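Local coordinates for uncharacterized protein (Legionella pneumophila subsp. pneumophila str. Philadelphia 1, PDB 4RXV), which is of unknown function but carries an N-terminal RavJ-family peptidase domain of clan CA, consistent with a papain-like fold, at residues Q8-L13 with L185-E190; K79-R84 with A106-G111; D115-R120 with T216-L221; H139-L144 with T167-P172. All coordinates share one frame; numbering follows the deposited sequence. Where two conformers were deposited one is given.

Interaction 1: Q8-L13 with L185-E190; sequences QIQERL and LAIPKE
The backbone of 8-13 is one and a half turns of helix laid against a corner in the chain at Ala-186, with the closest approach at Gln-10, whose CA lies 5.5 Å from the CA of Leu-185. Ala-186 takes a positive phi of 67°, and together with Ile-187 it faces Ile-169 of the adjacent strand as a G1 beta bulge; the kink presents its methyl to the helix. That methyl sits in the notch between two side chains one helical turn apart. Ile-9 reaches it with its short branch, CG2 to Ala-186 CB 3.8 Å, because CG2 stands anti to the backbone N. Leu-13 meets the same methyl from the helix as well, through CD1, 4.1 Å from Ala-186 CB. Leu-185 crosses Leu-13 obliquely, its CD1 coming to 4.0 Å from Leu-13 CB. Beside these apolar contacts, Gln-10 leaves the helix with CG anti to the backbone N and stays extended, so that its aliphatic part runs past the carbonyl of Leu-185, with Gln-10 CG 3.3 Å from Leu-185 O. The contact is thus mainly hydrophobic and largely buried. Away from the helix, Lys-189 NZ and Glu-190 OE2 form a salt bridge of 2.9 Å within the second segment. Helix 105-114 also packs on 8-13, Leu-113 against Ile-9 and Val-112 against Leu-13, while strand 168-170 supplies Val-170 to Leu-13 and pairs through Ile-169 with the backbone of Ile-187.

Interaction 2: K79-R84 with A106-G111; sequences KFAQQR and AYHSAG
His-108 ND1 is held by one hydrogen bond, to the hydroxyl of Tyr-18, and the other ring nitrogen, NE2, by a second, to Asn-85 OD1, so the imidazole is pinned at both ends and its rotation is fixed. Within this RavJ-type peptidase domain the ring lies in a steep crossing of two helices, with axes 7.5 Å apart at closest and a signed angle of -112°. Because His-108 CG stands anti to its backbone N, the ring turns one face to helix 74-84. Ala-81 CB sits over the middle of that face, 3.9 Å from the ring centroid, as a CH-pi contact. Phe-80, also with CG anti to the backbone N, swings its ring to Tyr-107 and is covered on both faces. Tyr-107 CB lies over one, 3.7 Å from the ring centroid and nearly on the normal, while the guanidinium of Arg-84, brought back by a bend at chi2, covers the opposite face toward the rim. The Tyr-107 ring then meets Phe-80 edge to face, with centroids 5.5 Å apart and planes at 76°, a T-shaped pair in which Tyr-107 provides the edge. Its hydroxyl is hydrogen-bonded to the carbonyl O of Leu-69. At the rim of the imidazole, close to its plane, Arg-84 CB touches His-108 CD2 at 3.9 Å.

Interaction 3: D115-R120 with T216-L221; sequences DDPQIR and TRTGQL
The carboxylate of Asp-115 faces the turn at Gly-219 to Leu-221, reaching it because CG stands anti to the backbone N. Its two oxygens take different amides by different approaches. OD1 accepts from Gln-220 N at 2.7 Å through its syn lone pair, whereas OD2 accepts from Leu-221 N at 2.9 Å, the donor standing well above the carboxylate plane. A third amide, Gly-219 N, gives a nearly straight bond (166°) to the main-chain Asp-115 O, 2.9 Å away and in the carbonyl plane. Three successive N-H groups of the loop are therefore gathered by one aspartate, in a turn where Gly-219 adopts a positive phi of 73°. Gln-220 braces the same loop from within, its NE2 bonding to Arg-217 O. The next residue along, Asp-116, is the N-cap of helix 117-122: its OD1 accepts from Ile-119 N, and weakly from Gln-118 N. From the first turn of that helix Arg-120, bent at chi2, extends its guanidinium end-on to the loop. NH1 and NH2 both grip Thr-216 O, at 3.1 and 2.9 Å, with that oxygen near the guanidinium plane; NH2 is also bonded to Leu-114 O. Across one face of the same group, toward its rim, lies the methyl of Thr-218, CG2 3.6 Å from Arg-120 CZ. Thr-218 OG1 turns instead to the ring of Pro-117, whose CB is 3.8 Å from it.

Interaction 4: H139-L144 with T167-P172; sequences HNITLL and TLIVDP
His-139 and Asp-171 each place CG anti to the backbone N (chi1 -180° and -171°), which sends ring and carboxylate toward each other, tip to tip, beyond the paired part of the two strands. NE2 of His-139 donates to Asp-171 OD2 at only 2.6 Å, almost straight. The oxygen lies in the imidazole plane, but the nitrogen meets it from above the carboxylate plane, the two flat groups being turned 38° apart. Outside partners hold both ends: His-139 ND1 is bonded to Cys-102 O, and Asp-171 OD1 caps Ala-174 N at the start of helix 172-176. The nearby carboxylate would probably favour a protonated imidazole, although its charge is shared with the helix start it caps. Behind the pair the strands run antiparallel. Thr-142 N to Val-170 O (3.0 Å) and Val-170 N to Thr-142 O (2.8 Å) make one hydrogen-bonded pair, and Leu-144 with Leu-168 another, with Leu-144 N 2.9 Å from Leu-168 O. On the face of Thr-142 and Leu-144, on which helices 105-114 and 6-14 pack, Leu-144 CD1 crosses Val-170 CG2 at 4.1 Å. On the other face Leu-143 lies beside Ile-169, CD2 3.9 Å from Ile-169 CG1, and Ile-141 CG2 meets Ile-169 CG2 at 3.8 Å. A histidine on one strand, bonded through NE2 to a carboxylate just past the end of the neighbouring strand, with Cys-102 close to the N-terminus of a helix packed on the sheet, is consistent with the papain-like arrangement of clan CA peptidases, though a catalytic role remains inferred.

Overall arrangement
Along the chain the segments come as 8-13, 79-84, 106-111, 115-120, 139-144, 167-172, 185-190 and 216-221, so interactions 1 and 3 interlock while interactions 2 and 4 close shorter loops. Helix 105-114 lies at the middle: helix 74-84 crosses it in interaction 2, and the antiparallel sheet of interaction 4 is fastened to it by Thr-142 OG1 and Ala-106 O. Interactions 1 and 4 are nearest, with centres about 9 Å apart, joined through the backbone of Ile-187 and Ile-169. Interaction 3 lies some 18 Å from interaction 4, near the surface, tying the loop after strand 202-206 to the start of helix 117-122 and reaching interaction 2 where Leu-221 packs on Ala-81.

Interaction 1: Q8-L13 with L185-E190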
# COMPACT_ATOMS: atom_id res chain seq x y z
N GLN A 8 16.03 4.85 2.14
CA GLN A 8 15.48 4.98 3.50
C GLN A 8 13.96 4.88 3.51
O GLN A 8 13.40 4.38 4.47
CB GLN A 8 15.93 6.28 4.17
CG GLN A 8 17.29 6.19 4.88
CD GLN A 8 18.40 5.80 3.95
OE1 GLN A 8 18.76 6.55 3.03
NE2 GLN A 8 18.97 4.63 4.18
N ILE A 9 13.30 5.34 2.45
CA ILE A 9 11.85 5.20 2.34
C ILE A 9 11.52 3.71 2.21
O ILE A 9 10.62 3.18 2.90
CB ILE A 9 11.30 6.00 1.15
CG1 ILE A 9 11.60 7.49 1.34
CG2 ILE A 9 9.79 5.76 1.02
CD1 ILE A 9 11.21 8.34 0.15
N GLN A 10 12.26 3.01 1.36
CA GLN A 10 12.04 1.59 1.20
C GLN A 10 12.28 0.84 2.50
O GLN A 10 11.53 -0.07 2.86
CB GLN A 10 12.94 1.05 0.08
CG GLN A 10 12.77 -0.42 -0.21
CD GLN A 10 13.60 -0.82 -1.40
OE1 GLN A 10 13.14 -0.82 -2.54
NE2 GLN A 10 14.85 -1.07 -1.15
N GLU A 11 13.33 1.21 3.23
CA GLU A 11 13.60 0.57 4.51
C GLU A 11 12.45 0.78 5.49
O GLU A 11 12.05 -0.15 6.17
CB GLU A 11 14.91 1.08 5.10
CG GLU A 11 16.14 0.51 4.40
CD GLU A 11 16.18 -1.04 4.41
OE1 GLU A 11 15.80 -1.63 5.46
OE2 GLU A 11 16.56 -1.66 3.37
N ARG A 12 11.89 1.99 5.54
CA ARG A 12 10.75 2.27 6.41
C ARG A 12 9.57 1.36 6.04
O ARG A 12 8.87 0.86 6.92
CB ARG A 12 10.34 3.73 6.31
CG ARG A 12 9.04 4.07 7.03
CD ARG A 12 9.15 3.87 8.55
NE ARG A 12 7.90 4.12 9.24
CZ ARG A 12 7.00 3.19 9.51
NH1 ARG A 12 7.17 1.94 9.11
NH2 ARG A 12 5.92 3.52 10.17
N LEU A 13 9.32 1.17 4.75
CA LEU A 13 8.22 0.31 4.31
C LEU A 13 8.52 -1.16 4.59
O LEU A 13 7.60 -1.92 4.93
CB LEU A 13 7.98 0.56 2.82
CG LEU A 13 7.43 1.95 2.49
CD1 LEU A 13 7.64 2.29 1.02
CD2 LEU A 13 5.94 2.06 2.85
N LEU A 185 8.26 -1.46 -3.32
CA LEU A 185 8.29 -0.49 -2.21
C LEU A 185 9.24 0.67 -2.54
O LEU A 185 10.45 0.61 -2.28
CB LEU A 185 8.68 -1.17 -0.90
CG LEU A 185 7.74 -2.29 -0.43
CD1 LEU A 185 8.21 -2.90 0.86
CD2 LEU A 185 6.28 -1.80 -0.30
N ALA A 186 8.65 1.74 -3.08
CA ALA A 186 9.32 3.00 -3.40
C ALA A 186 10.33 2.81 -4.53
O ALA A 186 11.54 3.03 -4.36
CB ALA A 186 9.93 3.62 -2.17
N ILE A 187 9.82 2.38 -5.68
CA ILE A 187 10.64 2.09 -6.84
C ILE A 187 10.08 2.75 -8.10
O ILE A 187 8.89 3.04 -8.19
CB ILE A 187 10.82 0.53 -7.06
CG1 ILE A 187 9.63 -0.20 -7.76
CG2 ILE A 187 11.22 -0.17 -5.77
CD1 ILE A 187 8.33 -0.16 -7.08
N PRO A 188 10.94 3.01 -9.07
CA PRO A 188 10.46 3.55 -10.35
C PRO A 188 9.67 2.54 -11.15
O PRO A 188 9.79 1.32 -10.95
CB PRO A 188 11.74 3.95 -11.08
CG PRO A 188 12.79 3.08 -10.48
CD PRO A 188 12.40 2.82 -9.07
N LYS A 189 8.86 3.02 -12.09
CA LYS A 189 7.99 2.15 -12.86
C LYS A 189 8.72 1.03 -13.58
O LYS A 189 8.18 -0.05 -13.71
CB LYS A 189 7.14 2.95 -13.84
CG LYS A 189 7.91 3.67 -14.93
CD LYS A 189 6.95 4.41 -15.86
CE LYS A 189 7.65 4.88 -17.13
NZ LYS A 189 8.80 5.77 -16.83
N GLU A 190 9.96 1.26 -14.01
CA GLU A 190 10.70 0.21 -14.70
C GLU A 190 10.96 -1.02 -13.85
O GLU A 190 11.19 -2.10 -14.40
CB GLU A 190 12.02 0.77 -15.22
CG GLU A 190 11.86 1.76 -16.33
CD GLU A 190 11.50 3.17 -15.87
OE1 GLU A 190 11.64 3.51 -14.66
OE2 GLU A 190 11.10 3.95 -16.75

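Interaction 2: K79-R84 with A106-G111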
# COMPACT_ATOMS: atom_id res chain seq x y z
N LYS A 79 -4.64 6.56 10.09
CA LYS A 79 -5.48 5.70 10.92
C LYS A 79 -5.61 4.31 10.33
O LYS A 79 -5.66 3.34 11.06
CB LYS A 79 -6.85 6.33 11.13
CG LYS A 79 -6.88 7.34 12.26
CD LYS A 79 -8.30 7.78 12.56
CE LYS A 79 -8.79 8.74 11.50
NZ LYS A 79 -10.26 8.82 11.46
N PHE A 80 -5.70 4.22 9.01
CA PHE A 80 -5.81 2.93 8.33
C PHE A 80 -4.60 2.05 8.70
O PHE A 80 -4.76 0.89 9.09
CB PHE A 80 -5.92 3.13 6.81
CG PHE A 80 -6.17 1.87 6.03
CD1 PHE A 80 -5.15 1.01 5.71
CD2 PHE A 80 -7.44 1.58 5.55
CE1 PHE A 80 -5.38 -0.14 4.98
CE2 PHE A 80 -7.69 0.44 4.81
CZ PHE A 80 -6.65 -0.42 4.52
N ALA A 81 -3.41 2.60 8.59
CA ALA A 81 -2.20 1.86 8.95
C ALA A 81 -2.21 1.48 10.43
O ALA A 81 -1.86 0.34 10.79
CB ALA A 81 -0.99 2.68 8.63
N GLN A 82 -2.59 2.41 11.29
CA GLN A 82 -2.63 2.14 12.71
C GLN A 82 -3.58 0.98 13.03
O GLN A 82 -3.24 0.08 13.81
CB GLN A 82 -3.07 3.40 13.44
CG GLN A 82 -2.85 3.37 14.91
CD GLN A 82 -2.77 4.77 15.43
OE1 GLN A 82 -1.74 5.20 15.97
NE2 GLN A 82 -3.84 5.53 15.23
N GLN A 83 -4.77 1.02 12.47
CA GLN A 83 -5.78 0.02 12.77
C GLN A 83 -5.39 -1.35 12.26
O GLN A 83 -5.62 -2.35 12.94
CB GLN A 83 -7.10 0.43 12.15
CG GLN A 83 -7.75 1.60 12.83
CD GLN A 83 -7.95 1.35 14.33
OE1 GLN A 83 -7.49 2.13 15.17
NE2 GLN A 83 -8.63 0.25 14.66
N ARG A 84 -4.78 -1.41 11.08
CA ARG A 84 -4.40 -2.70 10.53
C ARG A 84 -3.21 -3.31 11.24
O ARG A 84 -3.00 -4.50 11.13
CB ARG A 84 -4.05 -2.58 9.04
CG ARG A 84 -5.11 -2.05 8.10
CD ARG A 84 -6.31 -2.91 8.10
NE ARG A 84 -7.46 -2.40 7.33
CZ ARG A 84 -8.19 -1.33 7.65
NH1 ARG A 84 -7.84 -0.54 8.65
NH2 ARG A 84 -9.28 -1.04 6.94
N ALA A 106 -2.92 -0.49 -0.36
CA ALA A 106 -2.10 0.68 -0.62
C ALA A 106 -2.35 1.80 0.40
O ALA A 106 -1.45 2.61 0.63
CB ALA A 106 -2.33 1.19 -2.02
N TYR A 107 -3.53 1.86 1.00
CA TYR A 107 -3.86 2.89 1.95
C TYR A 107 -2.94 2.80 3.17
O TYR A 107 -2.64 3.82 3.78
CB TYR A 107 -5.31 2.77 2.38
CG TYR A 107 -6.36 2.86 1.29
CD1 TYR A 107 -6.08 3.24 -0.01
CD2 TYR A 107 -7.67 2.52 1.58
CE1 TYR A 107 -7.06 3.30 -0.98
CE2 TYR A 107 -8.65 2.58 0.62
CZ TYR A 107 -8.33 2.95 -0.65
OH TYR A 107 -9.31 3.02 -1.63
N HIS A 108 -2.52 1.59 3.53
CA HIS A 108 -1.62 1.41 4.66
C HIS A 108 -0.32 2.16 4.40
O HIS A 108 0.15 2.93 5.24
CB HIS A 108 -1.36 -0.08 4.84
CG HIS A 108 -0.61 -0.44 6.07
ND1 HIS A 108 0.71 -0.09 6.29
CD2 HIS A 108 -1.01 -1.17 7.14
CE1 HIS A 108 1.07 -0.57 7.46
NE2 HIS A 108 0.05 -1.23 7.99
N SER A 109 0.28 1.92 3.25
CA SER A 109 1.53 2.60 2.90
C SER A 109 1.36 4.10 2.74
O SER A 109 2.27 4.85 3.11
CB SER A 109 2.14 2.02 1.63
OG SER A 109 2.48 0.67 1.78
N ALA A 110 0.23 4.56 2.21
CA ALA A 110 -0.02 5.99 2.17
C ALA A 110 0.06 6.58 3.58
O ALA A 110 0.66 7.64 3.78
CB ALA A 110 -1.36 6.30 1.53
N GLY A 111 -0.51 5.89 4.58
CA GLY A 111 -0.42 6.35 5.95
C GLY A 111 0.99 6.38 6.48
O GLY A 111 1.41 7.36 7.09

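Interaction 3: D115-R120 with T216-L221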
# COMPACT_ATOMS: atom_id res chain seq x y z
N ASP A 115 2.92 9.94 7.42
CA ASP A 115 3.30 10.10 8.82
C ASP A 115 4.76 10.47 8.98
O ASP A 115 5.17 10.72 10.09
CB ASP A 115 3.02 8.80 9.57
CG ASP A 115 3.11 8.98 11.06
OD1 ASP A 115 2.39 9.84 11.59
OD2 ASP A 115 3.91 8.25 11.70
N ASP A 116 5.53 10.48 7.90
CA ASP A 116 6.97 10.73 7.96
C ASP A 116 7.30 12.19 7.63
O ASP A 116 7.01 12.68 6.55
CB ASP A 116 7.67 9.81 6.97
CG ASP A 116 9.18 9.86 7.09
OD1 ASP A 116 9.76 10.93 6.83
OD2 ASP A 116 9.79 8.81 7.41
N PRO A 117 7.95 12.90 8.56
CA PRO A 117 8.19 14.33 8.32
C PRO A 117 9.18 14.63 7.20
O PRO A 117 9.06 15.65 6.53
CB PRO A 117 8.74 14.83 9.66
CG PRO A 117 9.30 13.62 10.30
CD PRO A 117 8.44 12.47 9.88
N GLN A 118 10.13 13.74 6.96
CA GLN A 118 11.11 13.98 5.91
C GLN A 118 10.53 13.66 4.53
O GLN A 118 10.94 14.21 3.52
CB GLN A 118 12.38 13.18 6.16
CG GLN A 118 13.10 13.59 7.43
CD GLN A 118 14.30 12.71 7.72
OE1 GLN A 118 14.42 11.61 7.18
NE2 GLN A 118 15.18 13.19 8.58
N ILE A 119 9.54 12.78 4.49
CA ILE A 119 8.79 12.58 3.25
C ILE A 119 7.96 13.83 2.94
O ILE A 119 7.89 14.25 1.80
CB ILE A 119 7.92 11.34 3.32
CG1 ILE A 119 8.83 10.13 3.48
CG2 ILE A 119 7.00 11.26 2.07
CD1 ILE A 119 8.73 9.13 2.37
N ARG A 120 7.36 14.43 3.97
CA ARG A 120 6.51 15.62 3.77
C ARG A 120 7.20 16.72 2.98
O ARG A 120 6.56 17.45 2.23
CB ARG A 120 6.11 16.27 5.11
CG ARG A 120 5.12 15.56 5.95
CD ARG A 120 3.68 15.73 5.46
NE ARG A 120 2.83 14.93 6.34
CZ ARG A 120 2.06 15.40 7.30
NH1 ARG A 120 1.92 16.69 7.52
NH2 ARG A 120 1.40 14.54 8.04
N THR A 216 -1.94 17.79 10.01
CA THR A 216 -1.85 16.37 10.31
C THR A 216 -0.47 16.10 10.89
O THR A 216 0.55 16.25 10.23
CB THR A 216 -2.10 15.53 9.05
OG1 THR A 216 -3.39 15.83 8.51
CG2 THR A 216 -2.05 14.04 9.37
N ARG A 217 -0.46 15.68 12.14
CA ARG A 217 0.75 15.35 12.88
C ARG A 217 1.55 14.24 12.21
O ARG A 217 0.99 13.31 11.64
CB ARG A 217 0.31 14.85 14.26
CG ARG A 217 1.30 15.07 15.38
CD ARG A 217 0.59 14.99 16.75
NE ARG A 217 1.27 15.77 17.79
CZ ARG A 217 1.00 17.04 18.09
NH1 ARG A 217 0.08 17.73 17.42
NH2 ARG A 217 1.70 17.65 19.04
N THR A 218 2.87 14.34 12.28
CA THR A 218 3.74 13.25 11.88
C THR A 218 4.21 12.46 13.10
O THR A 218 4.07 12.91 14.24
CB THR A 218 4.95 13.77 11.09
OG1 THR A 218 5.70 14.70 11.89
CG2 THR A 218 4.51 14.43 9.80
N GLY A 219 4.77 11.28 12.89
CA GLY A 219 5.26 10.47 14.00
C GLY A 219 4.15 9.83 14.83
O GLY A 219 4.38 9.43 15.97
N GLN A 220 2.95 9.74 14.27
CA GLN A 220 1.85 9.07 14.94
C GLN A 220 2.01 7.56 14.98
O GLN A 220 1.46 6.90 15.87
CB GLN A 220 0.53 9.40 14.27
CG GLN A 220 0.22 10.85 14.27
CD GLN A 220 -1.15 11.12 13.73
OE1 GLN A 220 -2.14 10.59 14.23
NE2 GLN A 220 -1.22 11.91 12.69
N LEU A 221 2.72 7.00 14.00
CA LEU A 221 2.78 5.55 13.87
C LEU A 221 4.05 4.97 14.49
O LEU A 221 5.13 5.57 14.46
CB LEU A 221 2.75 5.13 12.40
CG LEU A 221 1.56 5.60 11.58
CD1 LEU A 221 1.70 5.24 10.13
CD2 LEU A 221 0.25 5.03 12.14

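Interaction 4: H139-L144 with T167-P172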
# COMPACT_ATOMS: atom_id res chain seq x y z
N HIS A 139 -7.05 -2.36 -8.56
CA HIS A 139 -5.89 -2.34 -7.67
C HIS A 139 -5.46 -0.91 -7.37
O HIS A 139 -5.04 -0.20 -8.27
CB HIS A 139 -4.77 -3.05 -8.39
CG HIS A 139 -3.49 -3.14 -7.62
ND1 HIS A 139 -3.45 -3.36 -6.26
CD2 HIS A 139 -2.21 -3.06 -8.03
CE1 HIS A 139 -2.18 -3.39 -5.86
NE2 HIS A 139 -1.42 -3.24 -6.92
N ASN A 140 -5.51 -0.51 -6.11
CA ASN A 140 -5.01 0.81 -5.75
C ASN A 140 -3.52 0.75 -5.45
O ASN A 140 -3.01 -0.27 -4.96
CB ASN A 140 -5.81 1.42 -4.62
CG ASN A 140 -7.27 1.61 -5.02
OD1 ASN A 140 -7.57 1.98 -6.14
ND2 ASN A 140 -8.17 1.33 -4.11
N ILE A 141 -2.84 1.83 -5.78
CA ILE A 141 -1.39 1.96 -5.63
C ILE A 141 -1.10 3.32 -5.04
O ILE A 141 -1.77 4.30 -5.35
CB ILE A 141 -0.69 1.84 -7.03
CG1 ILE A 141 -0.92 0.43 -7.60
CG2 ILE A 141 0.78 2.16 -6.93
CD1 ILE A 141 -0.43 0.27 -9.04
N THR A 142 -0.08 3.41 -4.20
CA THR A 142 0.38 4.67 -3.63
C THR A 142 1.56 5.18 -4.42
O THR A 142 2.43 4.41 -4.82
CB THR A 142 0.63 4.50 -2.14
OG1 THR A 142 -0.65 4.30 -1.54
CG2 THR A 142 1.30 5.69 -1.48
N LEU A 143 1.59 6.50 -4.63
CA LEU A 143 2.69 7.16 -5.32
C LEU A 143 3.34 8.21 -4.42
O LEU A 143 2.67 8.90 -3.66
CB LEU A 143 2.25 7.89 -6.59
CG LEU A 143 1.49 7.07 -7.63
CD1 LEU A 143 1.05 8.00 -8.77
CD2 LEU A 143 2.31 5.91 -8.13
N LEU A 144 4.65 8.32 -4.58
CA LEU A 144 5.42 9.47 -4.12
C LEU A 144 5.81 10.29 -5.33
O LEU A 144 6.48 9.79 -6.21
CB LEU A 144 6.68 9.00 -3.38
CG LEU A 144 6.41 8.29 -2.05
CD1 LEU A 144 7.59 7.41 -1.66
CD2 LEU A 144 6.13 9.28 -0.96
N THR A 167 8.79 9.94 -9.95
CA THR A 167 7.72 9.29 -9.21
C THR A 167 8.16 7.91 -8.74
O THR A 167 8.78 7.16 -9.48
CB THR A 167 6.45 9.19 -10.04
OG1 THR A 167 6.04 10.51 -10.40
CG2 THR A 167 5.33 8.52 -9.26
N LEU A 168 7.84 7.59 -7.49
CA LEU A 168 8.07 6.26 -6.93
C LEU A 168 6.75 5.57 -6.61
O LEU A 168 5.80 6.18 -6.12
CB LEU A 168 8.90 6.34 -5.66
CG LEU A 168 10.28 6.96 -5.84
CD1 LEU A 168 10.92 7.23 -4.49
CD2 LEU A 168 11.19 6.05 -6.66
N ILE A 169 6.69 4.29 -6.93
CA ILE A 169 5.51 3.46 -6.72
C ILE A 169 5.64 2.71 -5.39
O ILE A 169 6.74 2.22 -5.06
CB ILE A 169 5.38 2.48 -7.91
CG1 ILE A 169 4.98 3.27 -9.17
CG2 ILE A 169 4.39 1.35 -7.65
CD1 ILE A 169 5.44 2.61 -10.44
N VAL A 170 4.53 2.55 -4.69
CA VAL A 170 4.47 1.86 -3.41
C VAL A 170 3.23 0.95 -3.44
O VAL A 170 2.10 1.42 -3.44
CB VAL A 170 4.45 2.84 -2.23
CG1 VAL A 170 4.48 2.05 -0.94
CG2 VAL A 170 5.63 3.82 -2.32
N ASP A 171 3.49 -0.36 -3.42
CA ASP A 171 2.45 -1.36 -3.62
C ASP A 171 2.63 -2.49 -2.60
O ASP A 171 3.24 -3.53 -2.91
CB ASP A 171 2.52 -1.88 -5.05
CG ASP A 171 1.34 -2.77 -5.41
OD1 ASP A 171 0.58 -3.21 -4.51
OD2 ASP A 171 1.18 -3.04 -6.63
N PRO A 172 2.11 -2.31 -1.38
CA PRO A 172 2.26 -3.36 -0.38
C PRO A 172 1.58 -4.68 -0.76
O PRO A 172 2.06 -5.75 -0.39
CB PRO A 172 1.63 -2.75 0.87
CG PRO A 172 0.72 -1.67 0.36
CD PRO A 172 1.44 -1.12 -0.84